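Local coordinates for salt-tolerant glutaminase (Micrococcus luteus, PDB 3AGD) that hydrolyses L-glutamine at its side-chain amide to L-glutamate and ammonium, and tolerates high salt, at the interface of chains A and B. Numbering follows the deposited sequence. Chains: chain A/B, Salt-tolerant glutaminase.

Contact 1: the interface of chains A and B. Residues chain A 312, 315, 318, 332; chain B 312, 315, 318, 332.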
ATOM      1  N   LEU A 312       8.678   7.218   4.727  1.00 27.19           N
ATOM      2  CA  LEU A 312       9.670   8.041   5.407  1.00 23.72           C
ATOM      3  C   LEU A 312      11.022   7.803   4.754  1.00 21.12           C
ATOM      4  O   LEU A 312      11.701   8.745   4.342  1.00 20.80           O
ATOM      5  CB  LEU A 312       9.755   7.664   6.887  1.00 22.51           C
ATOM      6  CG  LEU A 312      10.802   8.449   7.683  1.00 21.56           C
ATOM      7  CD1 LEU A 312      10.464   9.937   7.635  1.00 19.47           C
ATOM      8  CD2 LEU A 312      10.844   7.949   9.114  1.00 20.18           C
ATOM      9  N   THR A 315      14.446   9.862   5.014  1.00 21.87           N
ATOM     10  CA  THR A 315      14.128  11.042   5.804  1.00 19.75           C
ATOM     11  C   THR A 315      14.162  10.706   7.297  1.00 19.69           C
ATOM     12  O   THR A 315      14.132  11.595   8.150  1.00 19.87           O
ATOM     13  CB  THR A 315      12.757  11.623   5.392  1.00 22.47           C
ATOM     14  OG1 THR A 315      12.858  12.143   4.059  1.00 28.83           O
ATOM     15  CG2 THR A 315      12.328  12.752   6.331  1.00 19.71           C
ATOM     16  N   ARG A 318      17.406  12.777  10.021  1.00 21.60           N
ATOM     17  CA  ARG A 318      17.198  14.226   9.975  1.00 22.26           C
ATOM     18  C   ARG A 318      18.480  14.928   9.511  1.00 23.97           C
ATOM     19  O   ARG A 318      18.430  15.871   8.725  1.00 21.12           O
ATOM     20  CB  ARG A 318      16.774  14.729  11.363  1.00 18.98           C
ATOM     21  CG  ARG A 318      16.330  16.183  11.432  1.00 19.69           C
ATOM     22  CD  ARG A 318      15.889  16.529  12.856  1.00 23.52           C
ATOM     23  NE  ARG A 318      15.505  17.930  13.029  1.00 27.46           N
ATOM     24  CZ  ARG A 318      14.338  18.454  12.656  1.00 29.71           C
ATOM     25  NH1 ARG A 318      13.409  17.701  12.078  1.00 28.99           N
ATOM     26  NH2 ARG A 318      14.095  19.741  12.872  1.00 27.21           N
ATOM     27  N   GLN A 332      14.333  10.978  13.019  1.00 22.88           N
ATOM     28  CA  GLN A 332      13.008  11.594  13.124  1.00 24.48           C
ATOM     29  C   GLN A 332      11.956  10.746  12.407  1.00 24.83           C
ATOM     30  O   GLN A 332      12.297   9.816  11.676  1.00 22.25           O
ATOM     31  CB  GLN A 332      13.037  12.992  12.495  1.00 19.77           C
ATOM     32  CG  GLN A 332      13.183  12.953  10.978  1.00 21.98           C
ATOM     33  CD  GLN A 332      13.441  14.311  10.355  1.00 22.99           C
ATOM     34  OE1 GLN A 332      13.095  15.346  10.923  1.00 22.56           O
ATOM     35  NE2 GLN A 332      14.038  14.311   9.166  1.00 20.55           N
TER
ATOM     36  N   LEU B 312       5.255   9.723   5.087  1.00 22.57           N
ATOM     37  CA  LEU B 312       5.960  10.914   5.544  1.00 21.45           C
ATOM     38  C   LEU B 312       5.068  11.699   6.504  1.00 23.82           C
ATOM     39  O   LEU B 312       5.469  12.007   7.630  1.00 24.55           O
ATOM     40  CB  LEU B 312       6.350  11.791   4.355  1.00 21.40           C
ATOM     41  CG  LEU B 312       7.015  13.132   4.681  1.00 21.32           C
ATOM     42  CD1 LEU B 312       8.278  12.915   5.513  1.00 18.94           C
ATOM     43  CD2 LEU B 312       7.345  13.851   3.387  1.00 14.59           C
ATOM     44  N   THR B 315       5.928  14.671   9.153  1.00 25.06           N
ATOM     45  CA  THR B 315       7.375  14.840   9.130  1.00 26.37           C
ATOM     46  C   THR B 315       7.776  15.739   7.960  1.00 24.31           C
ATOM     47  O   THR B 315       8.915  16.198   7.880  1.00 23.79           O
ATOM     48  CB  THR B 315       8.095  13.476   9.054  1.00 26.56           C
ATOM     49  OG1 THR B 315       7.875  12.765  10.279  1.00 25.58           O
ATOM     50  CG2 THR B 315       9.589  13.659   8.863  1.00 26.71           C
ATOM     51  N   ARG B 318       9.868  19.976   8.889  1.00 25.07           N
ATOM     52  CA  ARG B 318      11.105  19.754   9.641  1.00 27.18           C
ATOM     53  C   ARG B 318      11.057  20.539  10.948  1.00 28.80           C
ATOM     54  O   ARG B 318      11.419  20.027  12.006  1.00 27.32           O
ATOM     55  CB  ARG B 318      12.309  20.185   8.801  1.00 28.01           C
ATOM     56  CG  ARG B 318      13.660  19.690   9.313  1.00 27.87           C
ATOM     57  CD  ARG B 318      14.760  20.080   8.325  1.00 28.77           C
ATOM     58  NE  ARG B 318      16.105  19.751   8.792  1.00 30.71           N
ATOM     59  CZ  ARG B 318      16.707  18.579   8.612  1.00 29.06           C
ATOM     60  NH1 ARG B 318      16.090  17.598   7.964  1.00 23.93           N
ATOM     61  NH2 ARG B 318      17.931  18.389   9.088  1.00 29.13           N
ATOM     62  N   GLN B 332      10.604  19.169   4.261  1.00 27.18           N
ATOM     63  CA  GLN B 332      11.581  18.147   3.904  1.00 25.53           C
ATOM     64  C   GLN B 332      10.891  16.887   3.387  1.00 25.49           C
ATOM     65  O   GLN B 332       9.665  16.778   3.435  1.00 26.23           O
ATOM     66  CB  GLN B 332      12.426  17.793   5.136  1.00 23.45           C
ATOM     67  CG  GLN B 332      11.677  16.972   6.189  1.00 24.98           C
ATOM     68  CD  GLN B 332      12.450  16.814   7.493  1.00 26.37           C
ATOM     69  OE1 GLN B 332      13.680  16.806   7.505  1.00 26.71           O
ATOM     70  NE2 GLN B 332      11.723  16.670   8.598  1.00 25.32           N
TER
HETATM   71  O   HOH W   1      16.208  14.907   6.628  1.00 26.73           O
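The loop at A:Leu312, the 3-10 helix 313-316 and facing ends of strands 317-323 and 326-332 of chain A meet their twins in chain B across the two-fold axis. Two homotypic pairs carry the polar contact. A:Gln332 and B:Gln332 approach from opposite directions with their amide planes 84° apart. B:Gln332 NE2 donates to A:Gln332 OE1 at 3.0 Å, arriving above the plane of that carbonyl; the reciprocal bond has the same shape. Each amide is fixed from its own chain: A:Gln332 NE2 gives a bond of 2.9 Å to the backbone A:Thr315 O, lying in that carbonyl plane, while A:Arg318 NH1 donates to A:Gln332 OE1 at 2.6 Å. A:Gln332 CG sits between backbone N and carbonyl carbon (chi1 70°), from where the extended chain carries the amide to the axis. The A:Arg318 chain is extended too, bringing NH1 and NH2 end-on to the backbone B:Arg318 O, at 3.1 and 2.8 Å, from one face of that carbonyl. In return, B:Arg318 NH2 reaches A:Arg318 O at 2.6 Å. The two guanidinium planes are nearly parallel, and A:Arg318 CG lies against one face of the B:Arg318 group. A leucine in place of A:Gln332 would probably leave the B:Gln332 amide without its mate and A:Thr315 O without its donor, with A:Arg318 held by B:Arg318 O but no longer by the amide of its own chain. Beside this network the methyls A:Thr315 CG2 and B:Thr315 CG2 touch at 3.8 Å, flanked by A:Leu312 CD1 and B:Leu312 CD1. The patch lies in the C-terminal part of each chain, at the start of strand 317-323 and the end of strand 326-332.

Contact 2: the interface of chains A and B. Residues chain A 146-147, 206, 217, 219-220; chain B 366, 369.
Apolar packing centres on B:Trp369 of helix 367-374, whose indole is pushed into a pocket of chain A formed by A:Met219, A:His217, A:Thr220, A:Val206 and the end of helix 131-146. A:Met219 lays CB and CG over one face: its CG stands 3.3 Å from the centroid of the six-membered ring, and its CB is over the five-membered ring, both as CH-pi contacts. A:Met219 CG lies beside the backbone N (chi1 -54°), and the chain bends again beyond it, lifting SD above the benzo edge at B:Trp369 CE3. Smaller contacts edge the indole on this same side of its plane. A:His217 CE1 comes to B:Trp369 CZ2 at 3.5 Å and is as near to the indole nitrogen NE1, A:Thr220 CG2 meets CD1 at 3.7 Å, and A:Val206 CG2 faces CH2 at the far end.

On the opposite face, within chain B, B:Tyr366 CD2 sits over the indole and B:Trp369 CZ3 over the tyrosine ring, so B:Trp369 lies between tyrosine and methionine. The rim of the tyrosine, at CD2, also touches the backbone A:Gly147 O.

Polar links among these residues run through water and within chain A. One water lies 2.7 Å from the hydroxyl B:Tyr366 OH and also meets A:Ala146 O; another joins B:Trp369 O to A:Met219 O. The bond from the backbone A:Met219 N to A:His217 ND1, 3.1 Å long and in the imidazole plane, fixes the turn of that ring and so presents its CE1 to the indole.

Aromatic residues of the STAS-like region of chain B are thereby anchored on the glutaminase region of chain A, probably steadying the placement of one chain's C-terminal part against its partner.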
ATOM      1  N   ALA A 146     -15.291   5.484  16.450  1.00 21.00           N
ATOM      2  CA  ALA A 146     -15.931   6.743  16.075  1.00 22.42           C
ATOM      3  C   ALA A 146     -15.628   7.811  17.128  1.00 25.29           C
ATOM      4  O   ALA A 146     -15.672   9.004  16.842  1.00 23.81           O
ATOM      5  CB  ALA A 146     -17.439   6.555  15.945  1.00 18.87           C
ATOM      6  N   GLY A 147     -15.329   7.369  18.346  1.00 26.19           N
ATOM      7  CA  GLY A 147     -15.022   8.300  19.416  1.00 28.04           C
ATOM      8  C   GLY A 147     -16.247   8.759  20.186  1.00 30.94           C
ATOM      9  O   GLY A 147     -16.165   9.695  20.976  1.00 31.51           O
ATOM     10  N   VAL A 206     -13.438   9.150  10.555  1.00 17.64           N
ATOM     11  CA  VAL A 206     -12.617   8.886  11.729  1.00 17.52           C
ATOM     12  C   VAL A 206     -12.433   7.393  11.963  1.00 18.60           C
ATOM     13  O   VAL A 206     -11.341   6.940  12.308  1.00 20.09           O
ATOM     14  CB  VAL A 206     -13.233   9.535  12.987  1.00 19.59           C
ATOM     15  CG1 VAL A 206     -12.396   9.199  14.210  1.00 18.03           C
ATOM     16  CG2 VAL A 206     -13.314  11.057  12.793  1.00 20.45           C
ATOM     17  N   HIS A 217      -6.097   5.857  17.059  1.00 22.95           N
ATOM     18  CA  HIS A 217      -7.119   6.882  16.899  1.00 21.65           C
ATOM     19  C   HIS A 217      -6.428   8.201  16.590  1.00 21.71           C
ATOM     20  O   HIS A 217      -5.594   8.674  17.356  1.00 22.05           O
ATOM     21  CB  HIS A 217      -7.980   7.018  18.155  1.00 20.06           C
ATOM     22  CG  HIS A 217      -9.311   7.644  17.887  1.00 19.24           C
ATOM     23  ND1 HIS A 217      -9.454   8.970  17.541  1.00 22.24           N
ATOM     24  CD2 HIS A 217     -10.551   7.101  17.809  1.00 19.52           C
ATOM     25  CE1 HIS A 217     -10.720   9.217  17.257  1.00 21.85           C
ATOM     26  NE2 HIS A 217     -11.406   8.097  17.411  1.00 20.44           N
ATOM     27  N   MET A 219      -7.435  11.226  16.778  1.00 27.82           N
ATOM     28  CA  MET A 219      -7.746  12.336  17.678  1.00 27.34           C
ATOM     29  C   MET A 219      -7.128  12.229  19.069  1.00 25.28           C
ATOM     30  O   MET A 219      -6.971  13.236  19.753  1.00 25.78           O
ATOM     31  CB  MET A 219      -9.261  12.477  17.833  1.00 31.13           C
ATOM     32  CG  MET A 219     -10.035  12.611  16.531  1.00 35.70           C
ATOM     33  SD  MET A 219      -9.600  14.066  15.576  1.00 37.80           S
ATOM     34  CE  MET A 219      -9.232  13.326  14.010  1.00 40.68           C
ATOM     35  N   THR A 220      -6.782  11.018  19.490  1.00 22.99           N
ATOM     36  CA  THR A 220      -6.215  10.822  20.819  1.00 25.30           C
ATOM     37  C   THR A 220      -4.826  10.188  20.838  1.00 26.89           C
ATOM     38  O   THR A 220      -4.112  10.290  21.836  1.00 28.56           O
ATOM     39  CB  THR A 220      -7.142   9.947  21.680  1.00 27.05           C
ATOM     40  OG1 THR A 220      -7.252   8.647  21.082  1.00 28.95           O
ATOM     41  CG2 THR A 220      -8.527  10.576  21.784  1.00 25.01           C
TER
ATOM     42  N   TYR B 366     -16.830  15.580  22.219  1.00 50.59           N
ATOM     43  CA  TYR B 366     -15.630  14.767  22.387  1.00 49.36           C
ATOM     44  C   TYR B 366     -14.671  15.340  23.426  1.00 51.71           C
ATOM     45  O   TYR B 366     -13.613  15.864  23.079  1.00 50.58           O
ATOM     46  CB  TYR B 366     -14.882  14.637  21.059  1.00 44.23           C
ATOM     47  CG  TYR B 366     -15.726  14.158  19.905  1.00 41.28           C
ATOM     48  CD1 TYR B 366     -16.479  15.052  19.148  1.00 40.31           C
ATOM     49  CD2 TYR B 366     -15.768  12.805  19.565  1.00 39.41           C
ATOM     50  CE1 TYR B 366     -17.252  14.612  18.074  1.00 43.07           C
ATOM     51  CE2 TYR B 366     -16.536  12.355  18.497  1.00 39.49           C
ATOM     52  CZ  TYR B 366     -17.275  13.262  17.757  1.00 41.68           C
ATOM     53  OH  TYR B 366     -18.035  12.818  16.703  1.00 43.64           O
ATOM     54  N   TRP B 369     -11.143  14.151  22.983  1.00 53.18           N
ATOM     55  CA  TRP B 369     -10.418  14.710  21.849  1.00 51.83           C
ATOM     56  C   TRP B 369      -9.805  16.061  22.213  1.00 55.77           C
ATOM     57  O   TRP B 369      -8.785  16.461  21.650  1.00 54.56           O
ATOM     58  CB  TRP B 369     -11.359  14.865  20.651  1.00 45.18           C
ATOM     59  CG  TRP B 369     -11.781  13.566  20.019  1.00 37.98           C
ATOM     60  CD1 TRP B 369     -11.581  12.303  20.506  1.00 35.57           C
ATOM     61  CD2 TRP B 369     -12.482  13.410  18.779  1.00 34.58           C
ATOM     62  NE1 TRP B 369     -12.113  11.369  19.644  1.00 32.66           N
ATOM     63  CE2 TRP B 369     -12.674  12.022  18.577  1.00 32.48           C
ATOM     64  CE3 TRP B 369     -12.970  14.310  17.818  1.00 31.32           C
ATOM     65  CZ2 TRP B 369     -13.330  11.512  17.452  1.00 26.22           C
ATOM     66  CZ3 TRP B 369     -13.627  13.802  16.697  1.00 29.72           C
ATOM     67  CH2 TRP B 369     -13.799  12.415  16.527  1.00 28.38           C
TER
HETATM   68  O   HOH W   2     -17.081  10.617  15.410  1.00 24.22           O
HETATM   69  O   HOH W   3      -8.035  15.785  19.098  1.00 37.67           O

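Contact 1 and contact 2 lie about 25 Å apart, centre to centre, and share neither residues nor secondary-structure elements. Contact 1 joins like to like around the two-fold axis, whereas contact 2 is heterologous and recurs with the chains exchanged. Polar pairing dominates the former and burial of an aromatic ring the latter. Together they engage the C-terminal part of each chain twice, once with its counterpart and once with the partner's glutaminase region, so the subunits embrace each other. The protein is a homotetramer; the two-chain assembly here may represent half of it.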